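PDB 3W0K: bifunctional endomannanase/endoglucanase, which probably hydrolyses internal beta-1,4 linkages in mannan and in cellulose-type glucans, as a beta/alpha-barrel glycoside hydrolase of family 5. Local coordinates for residues 65-68 against 69-73; 116-119 against 120-124. All coordinates share one frame; numbering follows the deposited sequence.

Interaction 1 of 2, residues 65-68 against 69-73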
# COMPACT_ATOMS: atom_id res chain seq x y z
N ILE A 65 -7.40 7.91 -14.10
CA ILE A 65 -7.56 8.07 -12.67
C ILE A 65 -8.99 8.55 -12.38
O ILE A 65 -9.62 8.09 -11.43
CB ILE A 65 -6.50 9.02 -12.07
CG1 ILE A 65 -5.10 8.46 -12.35
CG2 ILE A 65 -6.71 9.18 -10.56
CD1 ILE A 65 -3.96 9.36 -11.92
N ASP A 66 -9.51 9.43 -13.24
CA ASP A 66 -10.89 9.92 -13.10
C ASP A 66 -11.84 8.74 -13.17
O ASP A 66 -12.80 8.65 -12.40
CB ASP A 66 -11.27 10.87 -14.25
CG ASP A 66 -10.50 12.17 -14.24
OD1 ASP A 66 -9.76 12.46 -13.28
OD2 ASP A 66 -10.66 12.93 -15.22
N LEU A 67 -11.57 7.84 -14.12
CA LEU A 67 -12.40 6.65 -14.33
C LEU A 67 -12.35 5.70 -13.14
O LEU A 67 -13.38 5.16 -12.73
CB LEU A 67 -11.98 5.94 -15.62
CG LEU A 67 -12.85 4.76 -16.07
CD1 LEU A 67 -14.31 5.17 -16.16
CD2 LEU A 67 -12.34 4.26 -17.42
N TYR A 68 -11.16 5.50 -12.59
CA TYR A 68 -11.02 4.62 -11.42
C TYR A 68 -11.86 5.19 -10.28
O TYR A 68 -12.58 4.46 -9.60
CB TYR A 68 -9.56 4.55 -10.96
CG TYR A 68 -8.55 4.00 -11.96
CD1 TYR A 68 -8.96 3.24 -13.06
CD2 TYR A 68 -7.20 4.26 -11.80
CE1 TYR A 68 -8.02 2.75 -13.98
CE2 TYR A 68 -6.25 3.78 -12.71
CZ TYR A 68 -6.67 3.03 -13.79
OH TYR A 68 -5.72 2.56 -14.68
N LEU A 69 -11.77 6.50 -10.08
CA LEU A 69 -12.51 7.18 -9.02
C LEU A 69 -14.02 7.05 -9.22
O LEU A 69 -14.75 6.72 -8.28
CB LEU A 69 -12.12 8.67 -8.95
CG LEU A 69 -12.90 9.54 -7.96
CD1 LEU A 69 -12.70 9.04 -6.53
CD2 LEU A 69 -12.48 10.99 -8.09
N ARG A 70 -14.47 7.28 -10.45
CA ARG A 70 -15.89 7.19 -10.77
C ARG A 70 -16.44 5.80 -10.49
O ARG A 70 -17.50 5.66 -9.88
CB ARG A 70 -16.14 7.56 -12.23
CG ARG A 70 -17.57 7.36 -12.68
CD ARG A 70 -17.86 8.07 -13.99
NE ARG A 70 -17.86 9.52 -13.84
CZ ARG A 70 -18.80 10.21 -13.19
NH1 ARG A 70 -19.83 9.58 -12.64
NH2 ARG A 70 -18.71 11.53 -13.10
N GLU A 71 -15.72 4.77 -10.93
CA GLU A 71 -16.18 3.40 -10.72
C GLU A 71 -16.13 2.98 -9.25
O GLU A 71 -17.00 2.24 -8.79
CB GLU A 71 -15.40 2.43 -11.62
CG GLU A 71 -15.58 2.70 -13.12
CD GLU A 71 -17.01 2.58 -13.62
OE1 GLU A 71 -17.87 1.99 -12.93
OE2 GLU A 71 -17.29 3.09 -14.73
N CYS A 72 -15.14 3.46 -8.51
CA CYS A 72 -15.05 3.13 -7.09
C CYS A 72 -16.19 3.82 -6.33
O CYS A 72 -16.92 3.19 -5.57
CB CYS A 72 -13.70 3.56 -6.51
SG CYS A 72 -12.32 2.48 -6.93
N SER A 73 -16.36 5.12 -6.58
CA SER A 73 -17.40 5.90 -5.92
C SER A 73 -18.81 5.37 -6.19
O SER A 73 -19.65 5.34 -5.28
CB SER A 73 -17.32 7.37 -6.33
OG SER A 73 -16.18 8.00 -5.76
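Leu-67 and Glu-71, one helical turn apart, lie alongside each other and point the same way. The methyl CD1 of Leu-67 rests near the carboxylate at 3.9 Å from Glu-71 OE2, and the Glu-71 methylene also lies over the backbone, with CG 3.3 Å from Leu-67 O. A bend at chi2 (-61°) turns the carboxylate toward the C-terminal end of the helix, where Arg-75 forms a salt bridge with OE1. Beneath these side chains the backbone is regular: Glu-71 N donates to Leu-67 O at 3.0 Å, and Leu-69, Arg-70 and Cys-72 make the same i to i+4 bond to Ile-65, Asp-66 and Tyr-68. Helix 62-74, to which all of them belong, is the crossover between the parallel strands 38-44 and 78-83 of the eight-stranded TIM barrel. Its buried side carries Ile-65, Tyr-68 and Leu-69, which meet Met-79 of strand 78-83, while Cys-72 reaches Val-39 of strand 38-44. The Tyr-68 hydroxyl is satisfied by the carbonyl of Glu-21, and its ring meets Trp-10. Further out, Pro-23 touches both Leu-67 and Glu-71.

Interaction 2 of 2, residues 116-119 against 120-124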
# COMPACT_ATOMS: atom_id res chain seq x y z
N GLU A 116 0.03 18.63 -6.27
CA GLU A 116 -0.78 19.83 -6.41
C GLU A 116 -1.74 19.64 -7.58
O GLU A 116 -2.88 20.09 -7.54
CB GLU A 116 0.09 21.06 -6.62
CG GLU A 116 0.85 21.49 -5.37
CD GLU A 116 1.73 22.70 -5.61
OE1 GLU A 116 2.39 22.77 -6.67
OE2 GLU A 116 1.78 23.59 -4.73
N LEU A 117 -1.26 18.96 -8.63
CA LEU A 117 -2.09 18.68 -9.81
C LEU A 117 -3.31 17.87 -9.40
O LEU A 117 -4.44 18.22 -9.76
CB LEU A 117 -1.30 17.89 -10.85
CG LEU A 117 -0.24 18.61 -11.68
CD1 LEU A 117 0.48 17.59 -12.54
CD2 LEU A 117 -0.88 19.69 -12.54
N PHE A 118 -3.09 16.80 -8.64
CA PHE A 118 -4.19 15.96 -8.19
C PHE A 118 -5.09 16.68 -7.20
O PHE A 118 -6.31 16.53 -7.23
CB PHE A 118 -3.66 14.64 -7.61
CG PHE A 118 -3.02 13.75 -8.63
CD1 PHE A 118 -3.64 13.52 -9.86
CD2 PHE A 118 -1.79 13.15 -8.38
CE1 PHE A 118 -3.04 12.70 -10.82
CE2 PHE A 118 -1.18 12.34 -9.33
CZ PHE A 118 -1.80 12.11 -10.55
N ALA A 119 -4.50 17.50 -6.33
CA ALA A 119 -5.28 18.25 -5.36
C ALA A 119 -6.24 19.19 -6.09
O ALA A 119 -7.41 19.29 -5.74
CB ALA A 119 -4.36 19.04 -4.43
N LYS A 120 -5.73 19.85 -7.13
CA LYS A 120 -6.56 20.77 -7.91
C LYS A 120 -7.61 20.03 -8.73
O LYS A 120 -8.78 20.41 -8.75
CB LYS A 120 -5.70 21.61 -8.86
CG LYS A 120 -4.91 22.70 -8.17
CD LYS A 120 -4.27 23.63 -9.19
CE LYS A 120 -3.12 22.97 -9.92
NZ LYS A 120 -1.95 22.76 -9.02
N ARG A 121 -7.19 18.94 -9.38
CA ARG A 121 -8.09 18.16 -10.22
C ARG A 121 -9.29 17.60 -9.46
O ARG A 121 -10.41 17.63 -9.95
CB ARG A 121 -7.33 17.02 -10.90
CG ARG A 121 -8.11 16.37 -12.03
CD ARG A 121 -7.30 15.27 -12.69
NE ARG A 121 -8.00 14.70 -13.84
CZ ARG A 121 -7.87 15.14 -15.09
NH1 ARG A 121 -7.06 16.16 -15.36
NH2 ARG A 121 -8.54 14.55 -16.07
N TYR A 122 -9.04 17.13 -8.24
CA TYR A 122 -10.10 16.52 -7.45
C TYR A 122 -10.65 17.37 -6.31
O TYR A 122 -11.36 16.85 -5.44
CB TYR A 122 -9.65 15.15 -6.96
CG TYR A 122 -9.23 14.24 -8.09
CD1 TYR A 122 -10.13 13.89 -9.10
CD2 TYR A 122 -7.91 13.77 -8.19
CE1 TYR A 122 -9.74 13.10 -10.17
CE2 TYR A 122 -7.51 12.99 -9.27
CZ TYR A 122 -8.42 12.66 -10.25
OH TYR A 122 -8.03 11.91 -11.33
N LYS A 123 -10.36 18.67 -6.31
CA LYS A 123 -10.87 19.54 -5.26
C LYS A 123 -12.39 19.47 -5.27
O LYS A 123 -13.02 19.63 -6.31
CB LYS A 123 -10.43 20.99 -5.47
CG LYS A 123 -10.90 21.91 -4.35
CD LYS A 123 -10.45 23.33 -4.56
CE LYS A 123 -10.99 24.22 -3.45
NZ LYS A 123 -10.57 25.64 -3.63
N GLY A 124 -12.98 19.21 -4.10
CA GLY A 124 -14.43 19.10 -4.02
C GLY A 124 -14.87 17.68 -3.78
O GLY A 124 -15.96 17.45 -3.25
O HOH W 1 1.16 24.02 -9.00
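Lys-120 doubles back over the turn before it and reaches the carbonyl of Glu-116 with two of its nitrogens. The backbone N donates to Glu-116 O at 2.9 Å, and NZ adds a weak bond to the same oxygen at 3.2 Å. Bends at chi3 (-72°) and chi4 (-70°) curl the lysine chain to bring its ammonium there. The carboxylate stays apart, with Glu-116 OE1 4.9 Å from Lys-120 NZ, and a water that donates to OE1 and weakly accepts from NZ spans the gap. Ala-119 CB lies 3.1 Å from Lys-120 N and touches Ile-165 of helix 148-165 and Phe-132 of strand 130-133. Phe-118 and Tyr-122 run side by side on the buried side, where Phe-118 CD1 meets Tyr-122 CE2 at 4.0 Å. Arg-121 CG lies over one face of the tyrosine ring, toward the rim, and Tyr-122 OH is hydrogen-bonded to Asp-66 OD1 of helix 62-74. A leucine in place of Tyr-122 would probably leave Asp-66 OD1 without its hydroxyl partner and open a gap beside Phe-118. The helix ends near Tyr-122, and the chain continues to strand 130-133, parallel to 78-83, as in a beta-alpha-beta crossover.

How the interactions relate
Interactions 1 and 2 lie on successive helices of the barrel wall, 62-74 and 105-121, with centres about 14 Å apart, and their side chains meet directly. The Asp-66 carboxylate spans the joint, its OD2 in a salt bridge with Arg-121 NH2 and its OD1 2.7 Å from Tyr-122 OH. In addition, Ile-65 CD1 packs on Phe-118 CE1 at 3.6 Å. The buried sides meet strands 38-44 and 78-83 in interaction 1 and strand 130-133 in interaction 2. The outer sides differ: within a continuing helix, apolar Leu-67 lies beside Glu-71, whereas near a helix end Lys-120 curls onto a carbonyl in a weak bond and a water bridges to Glu-116.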